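Local coordinates for group B streptococcal R4 surface protein (Streptococcus agalactiae, PDB 6S5X) that is a cell-wall-linked streptococcal surface protein, here its most N-terminal Rib domain, of a domain type implicated in infection, at residues N10-K15 with V61-P66; E23-E28 with V49-P54; D29-L34 with D71-T76; T47-D50 with D56-A59. One frame throughout, in Å; residues are numbered along the deposited sequence.

Contact 1 of 4, residues N10-K15 with V61-P66. With NA (sodium ion), chain C.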
loop_
_atom_site.group_PDB
_atom_site.type_symbol
_atom_site.label_atom_id
_atom_site.label_comp_id
_atom_site.label_asym_id
_atom_site.label_seq_id
_atom_site.Cartn_x
_atom_site.Cartn_y
_atom_site.Cartn_z
ATOM N N ASN A 10 -5.474 6.688 12.536
ATOM C CA ASN A 10 -4.289 6.008 12.030
ATOM C C ASN A 10 -3.800 6.744 10.803
ATOM O O ASN A 10 -4.564 7.441 10.137
ATOM C CB ASN A 10 -4.580 4.539 11.683
ATOM C CG ASN A 10 -4.719 3.682 12.912
ATOM O OD1 ASN A 10 -3.712 3.230 13.473
ATOM N ND2 ASN A 10 -5.952 3.529 13.403
ATOM N N ASP A 11 -2.509 6.583 10.506
ATOM C CA ASP A 11 -1.885 7.288 9.389
ATOM C C ASP A 11 -0.878 6.367 8.700
ATOM O O ASP A 11 0.313 6.371 9.012
ATOM C CB ASP A 11 -1.240 8.592 9.869
ATOM C CG ASP A 11 -0.929 9.560 8.714
ATOM O OD1 ASP A 11 -1.555 9.473 7.631
ATOM O OD2 ASP A 11 -0.045 10.410 8.891
ATOM N N PRO A 12 -1.330 5.543 7.778
ATOM C CA PRO A 12 -0.375 4.672 7.077
ATOM C C PRO A 12 0.575 5.496 6.228
ATOM O O PRO A 12 0.181 6.492 5.614
ATOM C CB PRO A 12 -1.259 3.778 6.208
ATOM C CG PRO A 12 -2.599 4.376 6.215
ATOM C CD PRO A 12 -2.726 5.336 7.340
ATOM N N ALA A 13 1.838 5.083 6.206
ATOM C CA ALA A 13 2.876 5.787 5.470
ATOM C C ALA A 13 3.312 4.958 4.278
ATOM O O ALA A 13 3.641 3.784 4.428
ATOM C CB ALA A 13 4.089 6.093 6.340
ATOM N N GLY A 14 3.282 5.564 3.106
ATOM C CA GLY A 14 3.762 4.890 1.914
ATOM C C GLY A 14 5.261 4.672 1.928
ATOM O O GLY A 14 6.032 5.456 2.495
ATOM N N LYS A 15 5.667 3.591 1.258
ATOM C CA LYS A 15 7.058 3.196 1.088
ATOM C C LYS A 15 7.266 2.768 -0.359
ATOM O O LYS A 15 6.505 1.952 -0.889
ATOM C CB LYS A 15 7.367 2.029 2.046
ATOM C CG LYS A 15 8.767 1.654 2.292
ATOM C CD LYS A 15 8.764 0.364 3.098
ATOM C CE LYS A 15 10.016 0.197 3.928
ATOM N NZ LYS A 15 10.656 -1.119 3.671
ATOM N N VAL A 61 -2.051 2.086 -2.560
ATOM C CA VAL A 61 -2.358 1.039 -1.588
ATOM C C VAL A 61 -3.619 1.459 -0.834
ATOM O O VAL A 61 -3.688 2.566 -0.284
ATOM C CB VAL A 61 -1.192 0.785 -0.625
ATOM C CG1 VAL A 61 -1.567 -0.264 0.382
ATOM C CG2 VAL A 61 0.052 0.356 -1.384
ATOM N N VAL A 62 -4.618 0.591 -0.858
ATOM C CA VAL A 62 -5.847 0.765 -0.095
ATOM C C VAL A 62 -5.702 0.011 1.220
ATOM O O VAL A 62 -5.460 -1.200 1.238
ATOM C CB VAL A 62 -7.073 0.275 -0.875
ATOM C CG1 VAL A 62 -8.317 0.493 -0.043
ATOM C CG2 VAL A 62 -7.192 1.012 -2.174
ATOM N N VAL A 63 -5.833 0.743 2.306
ATOM C CA VAL A 63 -5.693 0.247 3.668
ATOM C C VAL A 63 -7.095 0.184 4.249
ATOM O O VAL A 63 -7.762 1.217 4.372
ATOM C CB VAL A 63 -4.796 1.167 4.505
ATOM C CG1 VAL A 63 -4.634 0.638 5.935
ATOM C CG2 VAL A 63 -3.465 1.368 3.846
ATOM N N THR A 64 -7.574 -1.019 4.555
ATOM C CA THR A 64 -8.942 -1.213 5.026
ATOM C C THR A 64 -8.909 -1.656 6.479
ATOM O O THR A 64 -8.383 -2.721 6.800
ATOM C CB THR A 64 -9.701 -2.229 4.174
ATOM O OG1 THR A 64 -9.696 -1.807 2.801
ATOM C CG2 THR A 64 -11.157 -2.306 4.661
ATOM N N TYR A 65 -9.473 -0.852 7.342
ATOM C CA TYR A 65 -9.476 -1.133 8.767
ATOM C C TYR A 65 -10.645 -2.053 9.136
ATOM O O TYR A 65 -11.623 -2.180 8.388
ATOM C CB TYR A 65 -9.568 0.186 9.554
ATOM C CG TYR A 65 -8.404 1.107 9.269
ATOM C CD1 TYR A 65 -7.150 0.856 9.813
ATOM C CD2 TYR A 65 -8.537 2.198 8.419
ATOM C CE1 TYR A 65 -6.070 1.683 9.522
ATOM C CE2 TYR A 65 -7.490 3.014 8.137
ATOM C CZ TYR A 65 -6.242 2.762 8.685
ATOM O OH TYR A 65 -5.188 3.598 8.372
ATOM N N PRO A 66 -10.577 -2.689 10.311
ATOM C CA PRO A 66 -11.626 -3.653 10.696
ATOM C C PRO A 66 -13.011 -3.056 10.811
ATOM O O PRO A 66 -13.996 -3.797 10.689
ATOM C CB PRO A 66 -11.144 -4.177 12.065
ATOM C CG PRO A 66 -9.663 -4.033 12.012
ATOM C CD PRO A 66 -9.427 -2.735 11.230
HETATM NA NA NA C . -5.996 8.036 8.413
HETATM O O HOH W 1 -4.360 9.319 7.376
HETATM O O HOH W 2 -7.612 9.684 8.045
#
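This contact lies at the sodium site of the Rib domain, where the loop before strand 17-20 meets the end of strand 55-64. Asn10, Pro12, Val63 and Tyr65 touch across it. The hydroxyl end of Tyr65 sits against the loop. Tyr65 OH lies 3.2 Å from Pro12 CD. Asn10 CB comes within 3.5 Å of the same Tyr65 OH and reaches the ring obliquely. The amide plane of Asn10 is turned 27° from the ring plane. Two residues earlier, on the strand, Val63 CG2 meets Pro12 CG at 3.9 Å. This branch, beside the backbone N, is turned to the proline.

No hydrogen bond joins the two segments directly. Polar atoms find partners nearby: Tyr65 OH bonds to Asp71 OD2, and Asn10 ND2 to the carbonyl of Asp6. Asn10 O binds the sodium ion at 2.3 Å. Water 1 also binds the ion, and it donates to Asp11 OD1 at 2.8 Å. Water 2, Ala7 O and both carboxylate oxygens of Asp71 complete the site. The strand side thus packs on the loop and, through Tyr65, holds a carboxylate oxygen that binds the metal. The cation and the tyrosine hydroxyl probably favour the ionised form of that carboxylate.

Contact 2 of 4, residues E23-E28 with V49-P54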
loop_
_atom_site.group_PDB
_atom_site.type_symbol
_atom_site.label_atom_id
_atom_site.label_comp_id
_atom_site.label_asym_id
_atom_site.label_seq_id
_atom_site.Cartn_x
_atom_site.Cartn_y
_atom_site.Cartn_z
ATOM N N GLU A 23 8.476 -9.532 -11.646
ATOM C CA GLU A 23 8.166 -9.886 -10.268
ATOM C C GLU A 23 6.818 -9.284 -9.892
ATOM O O GLU A 23 6.380 -8.291 -10.473
ATOM C CB GLU A 23 9.264 -9.389 -9.322
ATOM C CG GLU A 23 10.608 -10.089 -9.503
ATOM C CD GLU A 23 11.643 -9.750 -8.424
ATOM O OE1 GLU A 23 11.734 -8.593 -7.984
ATOM O OE2 GLU A 23 12.355 -10.676 -7.995
ATOM N N THR A 24 6.178 -9.857 -8.886
ATOM C CA THR A 24 4.874 -9.336 -8.469
ATOM C C THR A 24 4.986 -8.714 -7.085
ATOM O O THR A 24 5.203 -9.439 -6.096
ATOM C CB THR A 24 3.794 -10.423 -8.494
ATOM O OG1 THR A 24 3.763 -11.017 -9.803
ATOM C CG2 THR A 24 2.416 -9.800 -8.148
ATOM N N PRO A 25 4.912 -7.394 -6.958
ATOM C CA PRO A 25 5.069 -6.790 -5.637
ATOM C C PRO A 25 3.874 -7.080 -4.754
ATOM O O PRO A 25 2.755 -7.286 -5.239
ATOM C CB PRO A 25 5.176 -5.284 -5.936
ATOM C CG PRO A 25 4.450 -5.096 -7.248
ATOM C CD PRO A 25 4.664 -6.383 -8.000
ATOM N N LYS A 26 4.137 -7.060 -3.452
ATOM C CA LYS A 26 3.102 -7.158 -2.429
ATOM C C LYS A 26 2.797 -5.771 -1.853
ATOM O O LYS A 26 3.702 -4.975 -1.560
ATOM C CB LYS A 26 3.550 -8.118 -1.332
ATOM C CG LYS A 26 3.861 -9.546 -1.805
ATOM C CD LYS A 26 4.189 -10.428 -0.593
ATOM C CE LYS A 26 4.368 -11.915 -0.952
ATOM N NZ LYS A 26 5.129 -12.158 -2.197
ATOM N N ALA A 27 1.509 -5.500 -1.654
ATOM C CA ALA A 27 1.111 -4.200 -1.119
ATOM C C ALA A 27 1.702 -3.973 0.266
ATOM O O ALA A 27 2.042 -2.832 0.624
ATOM C CB ALA A 27 -0.412 -4.108 -1.057
ATOM N N GLU A 28 1.862 -5.043 1.050
ATOM C CA GLU A 28 2.458 -4.909 2.379
ATOM C C GLU A 28 3.852 -4.280 2.328
ATOM O O GLU A 28 4.259 -3.583 3.258
ATOM C CB GLU A 28 2.551 -6.279 3.067
ATOM C CG GLU A 28 1.209 -6.849 3.567
ATOM C CD GLU A 28 0.388 -7.562 2.511
ATOM O OE1 GLU A 28 0.832 -7.653 1.357
ATOM O OE2 GLU A 28 -0.713 -8.048 2.850
ATOM N N VAL A 49 -0.070 -3.974 -10.443
ATOM C CA VAL A 49 1.090 -3.205 -10.880
ATOM C C VAL A 49 1.689 -3.851 -12.120
ATOM O O VAL A 49 1.862 -5.066 -12.168
ATOM C CB VAL A 49 2.132 -3.126 -9.766
ATOM C CG1 VAL A 49 3.343 -2.373 -10.262
ATOM C CG2 VAL A 49 1.478 -2.469 -8.553
ATOM N N ASP A 50 1.977 -3.030 -13.122
ATOM C CA ASP A 50 2.636 -3.461 -14.356
ATOM C C ASP A 50 4.138 -3.596 -14.115
ATOM O O ASP A 50 4.813 -2.610 -13.812
ATOM C CB ASP A 50 2.352 -2.450 -15.469
ATOM C CG ASP A 50 3.304 -2.584 -16.620
ATOM O OD1 ASP A 50 3.661 -3.732 -16.913
ATOM O OD2 ASP A 50 3.672 -1.568 -17.251
ATOM N N THR A 51 4.667 -4.814 -14.218
ATOM C CA THR A 51 6.107 -5.011 -14.085
ATOM C C THR A 51 6.708 -5.634 -15.339
ATOM O O THR A 51 7.821 -6.186 -15.285
ATOM C CB THR A 51 6.459 -5.872 -12.866
ATOM O OG1 THR A 51 5.995 -7.221 -13.045
ATOM C CG2 THR A 51 5.864 -5.292 -11.605
ATOM N N ALA A 52 6.017 -5.550 -16.476
ATOM C CA ALA A 52 6.515 -6.179 -17.696
ATOM C C ALA A 52 7.655 -5.412 -18.333
ATOM O O ALA A 52 8.408 -5.993 -19.125
ATOM C CB ALA A 52 5.370 -6.328 -18.700
ATOM N N THR A 53 7.825 -4.137 -17.977
ATOM C CA THR A 53 8.925 -3.318 -18.462
ATOM C C THR A 53 9.444 -2.440 -17.341
ATOM O O THR A 53 8.703 -2.110 -16.397
ATOM C CB THR A 53 8.493 -2.415 -19.620
ATOM O OG1 THR A 53 7.509 -1.493 -19.139
ATOM C CG2 THR A 53 7.886 -3.248 -20.775
ATOM N N PRO A 54 10.699 -2.019 -17.417
ATOM C CA PRO A 54 11.261 -1.177 -16.362
ATOM C C PRO A 54 10.623 0.204 -16.345
ATOM O O PRO A 54 10.093 0.691 -17.345
ATOM C CB PRO A 54 12.749 -1.102 -16.724
ATOM C CG PRO A 54 12.789 -1.313 -18.238
ATOM C CD PRO A 54 11.657 -2.262 -18.522
#
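Val49 meets Pro25 where the loop after strand 42-45 passes the loop after strand 17-20. Val49 CB lies 3.9 Å from Pro25 CG. The CG2 branch of Val49 is next, at 4.2 Å from the same Pro25 CG. The two side chains lie at a slant to each other. Pro25 also touches Phe45 of strand 42-45.

Asp50 follows, and its CB points away from residues 23-28. Asp50 OD1 accepts a bond from the backbone N of Ala52 at 3.0 Å, which makes an Asx turn. The N-H comes from above the carboxylate plane, 41° out of it, and the bond is fairly straight at 164°. This turn bends the chain just where Thr51 faces the other loop.

Thr51 carries the polar link. Thr51 OG1 donates to Glu23 O at 2.8 Å, tilted from the plane of that carbonyl. With chi1 at 67°, OG1 stands between the backbone N and the carbonyl carbon, while CG2 lies beside the backbone N. Thr51 CG2 then meets Pro25 CD tip to tip at 4.0 Å, so both branches of one threonine are used. The backbone of Thr51 also bonds to Gly22, and its side chain touches Val19.

The arrangement is a surface pairing of two irregular loops, joined by a side-chain to main-chain hydrogen bond and a proline contact. It ties two strand connections of the immunoglobulin-like Rib domain together.

Contact 3 of 4, residues D29-L34 with D71-T76. With NA (sodium ion), chain C.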
loop_
_atom_site.group_PDB
_atom_site.type_symbol
_atom_site.label_atom_id
_atom_site.label_comp_id
_atom_site.label_asym_id
_atom_site.label_seq_id
_atom_site.Cartn_x
_atom_site.Cartn_y
_atom_site.Cartn_z
ATOM N N ASP A 29 4.600 -4.517 1.262
ATOM C CA ASP A 29 5.959 -4.001 1.160
ATOM C C ASP A 29 5.985 -2.537 0.727
ATOM O O ASP A 29 7.070 -1.957 0.596
ATOM C CB ASP A 29 6.742 -4.904 0.189
ATOM C CG ASP A 29 7.026 -6.307 0.778
ATOM O OD1 ASP A 29 7.124 -6.443 2.027
ATOM O OD2 ASP A 29 7.129 -7.284 0.004
ATOM N N SER A 30 4.820 -1.953 0.454
ATOM C CA SER A 30 4.648 -0.541 0.143
ATOM C C SER A 30 4.106 0.268 1.320
ATOM O O SER A 30 3.723 1.423 1.135
ATOM C CB SER A 30 3.716 -0.388 -1.058
ATOM O OG SER A 30 4.359 -0.806 -2.260
ATOM N N ILE A 31 4.020 -0.328 2.507
ATOM C CA ILE A 31 3.565 0.358 3.710
ATOM C C ILE A 31 4.680 0.300 4.733
ATOM O O ILE A 31 5.226 -0.775 4.990
ATOM C CB ILE A 31 2.275 -0.266 4.273
ATOM C CG1 ILE A 31 1.173 -0.107 3.241
ATOM C CG2 ILE A 31 1.928 0.404 5.609
ATOM C CD1 ILE A 31 0.830 1.335 2.977
ATOM N N GLY A 32 5.030 1.452 5.315
ATOM C CA GLY A 32 6.174 1.496 6.202
ATOM C C GLY A 32 5.867 1.267 7.668
ATOM O O GLY A 32 6.788 1.135 8.481
ATOM N N ASN A 33 4.600 1.249 8.056
ATOM C CA ASN A 33 4.248 1.147 9.475
ATOM C C ASN A 33 3.074 0.204 9.692
ATOM O O ASN A 33 2.193 0.450 10.527
ATOM C CB ASN A 33 3.937 2.527 10.062
ATOM C CG ASN A 33 2.793 3.240 9.356
ATOM O OD1 ASN A 33 2.517 3.017 8.174
ATOM N ND2 ASN A 33 2.130 4.145 10.098
ATOM N N LEU A 34 3.019 -0.905 8.962
ATOM C CA LEU A 34 1.866 -1.779 9.141
ATOM C C LEU A 34 1.770 -2.357 10.552
ATOM O O LEU A 34 0.635 -2.600 10.994
ATOM C CB LEU A 34 1.874 -2.889 8.085
ATOM C CG LEU A 34 0.653 -3.830 8.096
ATOM C CD1 LEU A 34 -0.709 -3.157 7.901
ATOM C CD2 LEU A 34 0.885 -4.897 7.023
ATOM N N ASP A 71 -8.003 4.139 4.345
ATOM C CA ASP A 71 -7.027 5.153 3.954
ATOM C C ASP A 71 -6.408 4.686 2.646
ATOM O O ASP A 71 -6.361 3.491 2.353
ATOM C CB ASP A 71 -5.916 5.330 5.012
ATOM C CG ASP A 71 -6.323 6.255 6.189
ATOM O OD1 ASP A 71 -6.865 7.337 5.902
ATOM O OD2 ASP A 71 -6.044 5.944 7.387
ATOM N N THR A 72 -5.963 5.642 1.854
ATOM C CA THR A 72 -5.163 5.338 0.683
ATOM C C THR A 72 -3.779 5.937 0.859
ATOM O O THR A 72 -3.571 6.911 1.595
ATOM C CB THR A 72 -5.799 5.872 -0.584
ATOM O OG1 THR A 72 -5.863 7.295 -0.497
ATOM C CG2 THR A 72 -7.215 5.286 -0.763
ATOM N N VAL A 73 -2.821 5.335 0.175
ATOM C CA VAL A 73 -1.471 5.864 0.142
ATOM C C VAL A 73 -1.004 5.793 -1.300
ATOM O O VAL A 73 -1.214 4.771 -1.964
ATOM C CB VAL A 73 -0.539 5.055 1.065
ATOM C CG1 VAL A 73 0.828 5.661 1.114
ATOM C CG2 VAL A 73 -1.176 4.945 2.481
ATOM N N ASP A 74 -0.459 6.899 -1.805
ATOM C CA ASP A 74 0.163 6.924 -3.123
ATOM C C ASP A 74 1.611 6.470 -2.991
ATOM O O ASP A 74 2.364 7.023 -2.183
ATOM C CB ASP A 74 0.118 8.332 -3.728
ATOM C CG ASP A 74 -1.288 8.769 -4.100
ATOM O OD1 ASP A 74 -2.032 7.953 -4.681
ATOM O OD2 ASP A 74 -1.655 9.917 -3.775
ATOM N N VAL A 75 2.025 5.501 -3.805
ATOM C CA VAL A 75 3.396 5.005 -3.765
ATOM C C VAL A 75 3.930 4.825 -5.183
ATOM O O VAL A 75 3.224 4.982 -6.174
ATOM C CB VAL A 75 3.531 3.668 -2.996
ATOM C CG1 VAL A 75 2.947 3.800 -1.598
ATOM C CG2 VAL A 75 2.855 2.551 -3.738
ATOM N N THR A 76 5.211 4.495 -5.251
ATOM C CA THR A 76 5.908 4.200 -6.492
ATOM C C THR A 76 6.507 2.806 -6.387
ATOM O O THR A 76 7.161 2.487 -5.394
ATOM C CB THR A 76 7.038 5.199 -6.748
ATOM O OG1 THR A 76 6.513 6.523 -6.849
ATOM C CG2 THR A 76 7.737 4.841 -8.048
HETATM NA NA NA C . -5.996 8.036 8.413
HETATM O O HOH W 3 5.873 1.122 -3.186
HETATM O O HOH W 1 -4.360 9.319 7.376
HETATM O O HOH W 2 -7.612 9.684 8.045
#
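Ser30 and Val75 make the closer part of this contact, in the buried middle of the domain. Val75 CG1 lies 3.7 Å from Ser30 O, and Val75 CG2 lies 4.0 Å from Ser30 OG. The two methyls therefore divide the serine between them. CG1 meets its carbonyl, and CG2 meets its side chain. With chi1 at -55°, Val75 has CG1 beside the backbone N and CG2 between that N and the carbonyl carbon. A water mediates the contact here. Water 3 accepts from Ser30 OG at 2.6 Å and donates to Thr76 O at 2.9 Å. It bridges the two segments where no direct hydrogen bond does. Ser30 OG is also bonded to Gln17 NE2, so two polar partners hold this buried hydroxyl.

Ile31 packs less closely. Its CB leaves the backbone neither toward the strand nor away from it, but the end of the chain comes nearer. Ile31 CD1 reaches Val73 CG2 at 4.2 Å, the two side chains meeting at a slant. Asp29 and Gly32, which flank this pair of residues, are exposed.

At the start of the strand segment, Asp71 takes no part in the packing. Its carboxylate binds the sodium ion, Asp71 OD2 at 2.3 Å and OD1 as a longer ligand.

Residues 29-34 follow strand 17-20 and lie over strand 70-80. The backbone of Ser30 bonds to Lys15, and that of Gly32 to Ala13. The segment is thus bonded to the loop 10-15 and packed on strand 70-80, on Val61 of strand 55-64 and on Phe45 of strand 42-45.

Contact 4 of 4, residues T47-D50 with D56-A59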
loop_
_atom_site.group_PDB
_atom_site.type_symbol
_atom_site.label_atom_id
_atom_site.label_comp_id
_atom_site.label_asym_id
_atom_site.label_seq_id
_atom_site.Cartn_x
_atom_site.Cartn_y
_atom_site.Cartn_z
ATOM N N THR A 47 -4.999 -1.346 -8.035
ATOM C CA THR A 47 -4.929 -1.946 -9.350
ATOM C C THR A 47 -3.641 -2.749 -9.446
ATOM O O THR A 47 -2.627 -2.347 -8.870
ATOM C CB THR A 47 -4.936 -0.825 -10.396
ATOM O OG1 THR A 47 -6.184 -0.131 -10.302
ATOM C CG2 THR A 47 -4.763 -1.397 -11.759
ATOM N N PRO A 48 -3.637 -3.886 -10.138
ATOM C CA PRO A 48 -2.383 -4.615 -10.330
ATOM C C PRO A 48 -1.277 -3.748 -10.918
ATOM O O PRO A 48 -1.512 -2.873 -11.752
ATOM C CB PRO A 48 -2.793 -5.743 -11.281
ATOM C CG PRO A 48 -4.258 -5.946 -11.016
ATOM C CD PRO A 48 -4.780 -4.577 -10.768
ATOM N N VAL A 49 -0.070 -3.974 -10.443
ATOM C CA VAL A 49 1.090 -3.205 -10.880
ATOM C C VAL A 49 1.689 -3.851 -12.120
ATOM O O VAL A 49 1.862 -5.066 -12.168
ATOM C CB VAL A 49 2.132 -3.126 -9.766
ATOM C CG1 VAL A 49 3.343 -2.373 -10.262
ATOM C CG2 VAL A 49 1.478 -2.469 -8.553
ATOM N N ASP A 50 1.977 -3.030 -13.122
ATOM C CA ASP A 50 2.636 -3.461 -14.356
ATOM C C ASP A 50 4.138 -3.596 -14.115
ATOM O O ASP A 50 4.813 -2.610 -13.812
ATOM C CB ASP A 50 2.352 -2.450 -15.469
ATOM C CG ASP A 50 3.304 -2.584 -16.620
ATOM O OD1 ASP A 50 3.661 -3.732 -16.913
ATOM O OD2 ASP A 50 3.672 -1.568 -17.251
ATOM N N ASP A 56 9.319 3.668 -13.337
ATOM C CA ASP A 56 8.671 4.069 -12.089
ATOM C C ASP A 56 7.162 3.944 -12.272
ATOM O O ASP A 56 6.555 4.684 -13.044
ATOM C CB ASP A 56 9.058 5.498 -11.713
ATOM C CG ASP A 56 10.478 5.614 -11.160
ATOM O OD1 ASP A 56 11.096 4.579 -10.824
ATOM O OD2 ASP A 56 10.988 6.752 -11.090
ATOM N N LYS A 57 6.551 2.992 -11.579
ATOM C CA LYS A 57 5.139 2.740 -11.748
ATOM C C LYS A 57 4.386 3.352 -10.579
ATOM O O LYS A 57 4.573 2.897 -9.442
ATOM C CB LYS A 57 4.871 1.234 -11.804
ATOM C CG LYS A 57 5.818 0.428 -12.703
ATOM C CD LYS A 57 5.766 0.854 -14.125
ATOM C CE LYS A 57 6.770 0.008 -14.931
ATOM N NZ LYS A 57 6.523 -0.054 -16.375
ATOM N N PRO A 58 3.504 4.329 -10.788
ATOM C CA PRO A 58 2.689 4.810 -9.671
ATOM C C PRO A 58 1.639 3.787 -9.322
ATOM O O PRO A 58 1.097 3.106 -10.200
ATOM C CB PRO A 58 2.060 6.098 -10.197
ATOM C CG PRO A 58 2.028 5.911 -11.697
ATOM C CD PRO A 58 3.230 5.068 -12.036
ATOM N N ALA A 59 1.362 3.681 -8.023
ATOM C CA ALA A 59 0.399 2.725 -7.517
ATOM C C ALA A 59 -0.290 3.334 -6.311
ATOM O O ALA A 59 0.193 4.307 -5.730
ATOM C CB ALA A 59 1.068 1.408 -7.141
#
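Lys57 and Asp50 form a salt bridge across the bend that joins strand 42-45 to strand 55-64. The NZ of Lys57 lies 3.3 Å from Asp50 OD2, and the hydrogen bond within this pair is weak. The lysine chain also runs past the Asp50 carbonyl. Lys57 CG is 3.4 Å from Asp50 O, and Lys57 CE is 3.5 Å from that same oxygen. A bend at chi2, -61°, folds the chain over this carbonyl before it extends to NZ.

The apolar half of the first shell is built by Val49. Val49 CG2 meets Ala59 CB at 4.1 Å. Val49 CG1 lies 4.2 Å from Lys57 CB. Each methyl of the valine thus faces a different strand residue. The two partners are alternate residues of the strand, and both direct their CB toward the loop.

Further out, other groups position the charged pair. The stronger bond of Lys57 NZ goes to Thr53 O. The lysine nitrogen is thus shared between a carbonyl and a weak carboxylate bond. Asp50 CG lies anti to the backbone N, chi1 163°, which carries OD2 toward Lys57 NZ, while OD1 is engaged in the turn of its own loop.

Strand 55-64 is held in turn by strand 70-80. The backbone of Lys57 bonds to Val77, and that of Ala59 to Val75. Lys57 also touches Val79 with its side chain. Residues 47-50 follow edge strand 42-45 and fold back against strand 55-64, its neighbour in the sheet.

All four contacts lie in the single Rib domain. Its sheet has the strand order 17-20, 70-80, 55-64, 42-45. Contacts 1 and 3 form the central pair, with centres about 6 Å apart. They use neighbouring strands 55-64 and 70-80 and share the sodium site. Contacts 2 and 4 form a second pair toward the surface, with centres about 7 Å apart, and share Val49 and Asp50. Along the chain, the segments of contact 3 alternate with those of contacts 1 and 2. Contact 4 falls within the span of contacts 1 and 3 and shares strand 55-64 with contact 1. Three of the four contacts join segments more than 20 residues apart; contact 4 closes a short connection.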